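PDB 4MTS: lactoylglutathione lyase from Pseudomonas aeruginosa, which is a metal-binding protein of the glyoxalase/bleomycin resistance protein/dioxygenase superfamily that carries nickel and zinc ions. Local coordinates for residues E18-T21 against R22-M26. Numbering follows the deposited sequence.
Sequences EFYT and RALDM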
ATOM      1  N   GLU A  18      -8.302   6.030 -14.886  1.00  9.98           N
ATOM      2  CA  GLU A  18      -7.805   5.916 -16.263  1.00 11.00           C
ATOM      3  C   GLU A  18      -6.359   5.401 -16.233  1.00 15.29           C
ATOM      4  O   GLU A  18      -6.028   4.518 -17.001  1.00 13.96           O
ATOM      5  CB  GLU A  18      -7.856   7.276 -16.960  1.00 13.44           C
ATOM      6  CG  GLU A  18      -9.271   7.775 -17.217  1.00 29.58           C
ATOM      7  CD  GLU A  18     -10.151   6.752 -17.912  1.00 59.03           C
ATOM      8  OE1 GLU A  18      -9.803   6.342 -19.040  1.00 35.51           O
ATOM      9  OE2 GLU A  18     -11.127   6.285 -17.284  1.00 62.82           O
ATOM     10  N   PHE A  19      -5.533   5.926 -15.330  1.00 12.64           N
ATOM     11  CA  PHE A  19      -4.145   5.440 -15.206  1.00 11.76           C
ATOM     12  C   PHE A  19      -4.114   3.971 -14.824  1.00 13.24           C
ATOM     13  O   PHE A  19      -3.436   3.191 -15.487  1.00 13.18           O
ATOM     14  CB  PHE A  19      -3.373   6.278 -14.182  1.00 12.87           C
ATOM     15  CG  PHE A  19      -1.991   5.751 -13.864  1.00 14.42           C
ATOM     16  CD1 PHE A  19      -0.904   6.055 -14.684  1.00 18.31           C
ATOM     17  CD2 PHE A  19      -1.767   4.977 -12.732  1.00 15.38           C
ATOM     18  CE1 PHE A  19       0.378   5.560 -14.393  1.00 18.67           C
ATOM     19  CE2 PHE A  19      -0.488   4.475 -12.446  1.00 17.44           C
ATOM     20  CZ  PHE A  19       0.576   4.768 -13.276  1.00 16.42           C
ATOM     21  N   TYR A  20      -4.750   3.597 -13.679  1.00  8.09           N
ATOM     22  CA  TYR A  20      -4.679   2.218 -13.226  1.00  8.67           C
ATOM     23  C   TYR A  20      -5.226   1.198 -14.196  1.00 12.76           C
ATOM     24  O   TYR A  20      -4.637   0.126 -14.339  1.00 11.87           O
ATOM     25  CB  TYR A  20      -5.249   2.059 -11.793  1.00  9.86           C
ATOM     26  CG  TYR A  20      -4.312   2.738 -10.812  1.00 10.41           C
ATOM     27  CD1 TYR A  20      -3.120   2.129 -10.425  1.00 12.25           C
ATOM     28  CD2 TYR A  20      -4.556   4.037 -10.373  1.00 10.40           C
ATOM     29  CE1 TYR A  20      -2.220   2.776  -9.575  1.00 12.54           C
ATOM     30  CE2 TYR A  20      -3.645   4.711  -9.561  1.00 10.58           C
ATOM     31  CZ  TYR A  20      -2.492   4.059  -9.138  1.00 13.87           C
ATOM     32  OH  TYR A  20      -1.604   4.702  -8.299  1.00 13.81           O
ATOM     33  N   THR A  21      -6.325   1.546 -14.899  1.00 11.60           N
ATOM     34  CA  THR A  21      -6.913   0.597 -15.842  1.00 11.80           C
ATOM     35  C   THR A  21      -6.225   0.608 -17.191  1.00 16.17           C
ATOM     36  O   THR A  21      -6.075  -0.459 -17.764  1.00 18.18           O
ATOM     37  CB  THR A  21      -8.442   0.806 -16.022  1.00 13.40           C
ATOM     38  OG1 THR A  21      -8.667   2.107 -16.578  1.00 14.58           O
ATOM     39  CG2 THR A  21      -9.216   0.628 -14.730  1.00 15.43           C
ATOM     40  N   ARG A  22      -5.887   1.787 -17.733  1.00 16.17           N
ATOM     41  CA  ARG A  22      -5.283   1.891 -19.078  1.00 16.31           C
ATOM     42  C   ARG A  22      -3.789   1.595 -19.097  1.00 21.65           C
ATOM     43  O   ARG A  22      -3.343   0.771 -19.897  1.00 22.28           O
ATOM     44  CB  ARG A  22      -5.524   3.257 -19.712  1.00 15.94           C
ATOM     45  CG  ARG A  22      -6.963   3.645 -20.000  1.00 28.38           C
ATOM     46  CD  ARG A  22      -6.962   4.852 -20.936  1.00 43.70           C
ATOM     47  NE  ARG A  22      -7.648   6.026 -20.390  1.00 55.37           N
ATOM     48  CZ  ARG A  22      -7.715   7.214 -20.998  1.00 76.74           C
ATOM     49  NH1 ARG A  22      -7.124   7.403 -22.173  1.00 70.36           N
ATOM     50  NH2 ARG A  22      -8.354   8.226 -20.425  1.00 56.11           N
ATOM     51  N   ALA A  23      -3.000   2.332 -18.289  1.00 18.61           N
ATOM     52  CA  ALA A  23      -1.556   2.119 -18.247  1.00 17.93           C
ATOM     53  C   ALA A  23      -1.191   0.800 -17.565  1.00 21.18           C
ATOM     54  O   ALA A  23      -0.253   0.118 -18.006  1.00 21.36           O
ATOM     55  CB  ALA A  23      -0.868   3.296 -17.554  1.00 18.89           C
ATOM     56  N   LEU A  24      -1.921   0.420 -16.507  1.00 15.07           N
ATOM     57  CA  LEU A  24      -1.584  -0.796 -15.745  1.00 14.45           C
ATOM     58  C   LEU A  24      -2.482  -2.012 -15.909  1.00 18.07           C
ATOM     59  O   LEU A  24      -2.246  -3.026 -15.254  1.00 17.02           O
ATOM     60  CB  LEU A  24      -1.358  -0.466 -14.259  1.00 14.63           C
ATOM     61  CG  LEU A  24      -0.175   0.483 -13.971  1.00 20.32           C
ATOM     62  CD1 LEU A  24      -0.237   1.028 -12.525  1.00 20.66           C
ATOM     63  CD2 LEU A  24       1.190  -0.228 -14.226  1.00 20.89           C
ATOM     64  N   ASP A  25      -3.513  -1.946 -16.769  1.00 14.60           N
ATOM     65  CA  ASP A  25      -4.354  -3.118 -16.995  1.00 13.88           C
ATOM     66  C   ASP A  25      -5.030  -3.684 -15.753  1.00 14.75           C
ATOM     67  O   ASP A  25      -5.397  -4.846 -15.725  1.00 13.01           O
ATOM     68  CB  ASP A  25      -3.654  -4.212 -17.831  1.00 18.19           C
ATOM     69  CG  ASP A  25      -3.263  -3.713 -19.213  1.00 33.63           C
ATOM     70  OD1 ASP A  25      -4.110  -3.066 -19.879  1.00 36.69           O
ATOM     71  OD2 ASP A  25      -2.106  -3.906 -19.599  1.00 34.31           O
ATOM     72  N   MET A  26      -5.241  -2.846 -14.724  1.00 11.57           N
ATOM     73  CA  MET A  26      -6.019  -3.317 -13.589  1.00  9.16           C
ATOM     74  C   MET A  26      -7.489  -3.228 -14.017  1.00 14.43           C
ATOM     75  O   MET A  26      -7.806  -2.567 -15.010  1.00 16.91           O
ATOM     76  CB  MET A  26      -5.851  -2.372 -12.387  1.00  9.95           C
ATOM     77  CG  MET A  26      -4.530  -2.590 -11.682  1.00 12.85           C
ATOM     78  SD  MET A  26      -4.472  -1.580 -10.203  1.00 13.98           S
ATOM     79  CE  MET A  26      -2.694  -1.786  -9.768  1.00 12.17           C
TER
HETATM   80  O   HOH W   1      -7.980  -3.096 -17.888  1.00 39.31           O
HETATM   81  O   HOH W   2      -6.489  -2.031 -19.918  1.00 39.95           O
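Glu18 OE1 takes two donors from Arg22, one helical turn on: NE at 2.6 Å and NH2 at 2.8 Å from that same oxygen. Both hydrogen bonds are weak because their N-H directions are bent, although the pair qualifies as a salt bridge. The carboxylate and guanidinium planes are 63° apart, and OE1 alone meets the guanidinium, at its edge and near its plane; this is not the two-oxygen, side-on pairing. A bend in the Glu18 chain (chi2 -51°) folds OE1 back toward this edge. Between the same two residues, Arg22 N donates to Glu18 O at 2.8 Å in the regular i to i+4 helical pattern.

Phe19 O keeps a weak i to i+4 bond to Ala23 N at 3.0 Å and adds a weak i to i+5 bond to Leu24 N at 3.3 Å; the latter marks the widened, pi-type turn. Tyr20 O then reaches six residues ahead, with Met26 N at 3.1 Å and an N-H...O angle of 161°; Asp25, with positive phi, turns the chain between them as helix 13-23 ends.

On the buried side, Leu24 CD1 touches both rings, 3.5 Å from Phe19 CE2 and also against Tyr20 CD1, obliquely in each case. Met26 runs alongside Tyr20, its extended chain placing SD 4.0 Å from Tyr20 CD1 in an oblique Met-aromatic contact. These side chains pack on Val121 and Ile77 in one sheet and Leu57 in the other, while Tyr20 OH hydrogen-bonds to Asp115 and Asp25 forms a salt bridge with Arg88.

The chemistry thus divides by face: along the more exposed flank, short but bent N-H...O bonds suggest that charge attraction, more than hydrogen-bond directionality, holds the ion pair, whereas apolar packing and the straighter Tyr20-Met26 backbone bond tie the last turn of helix 13-23 to Met26, which leads into strand 27-34.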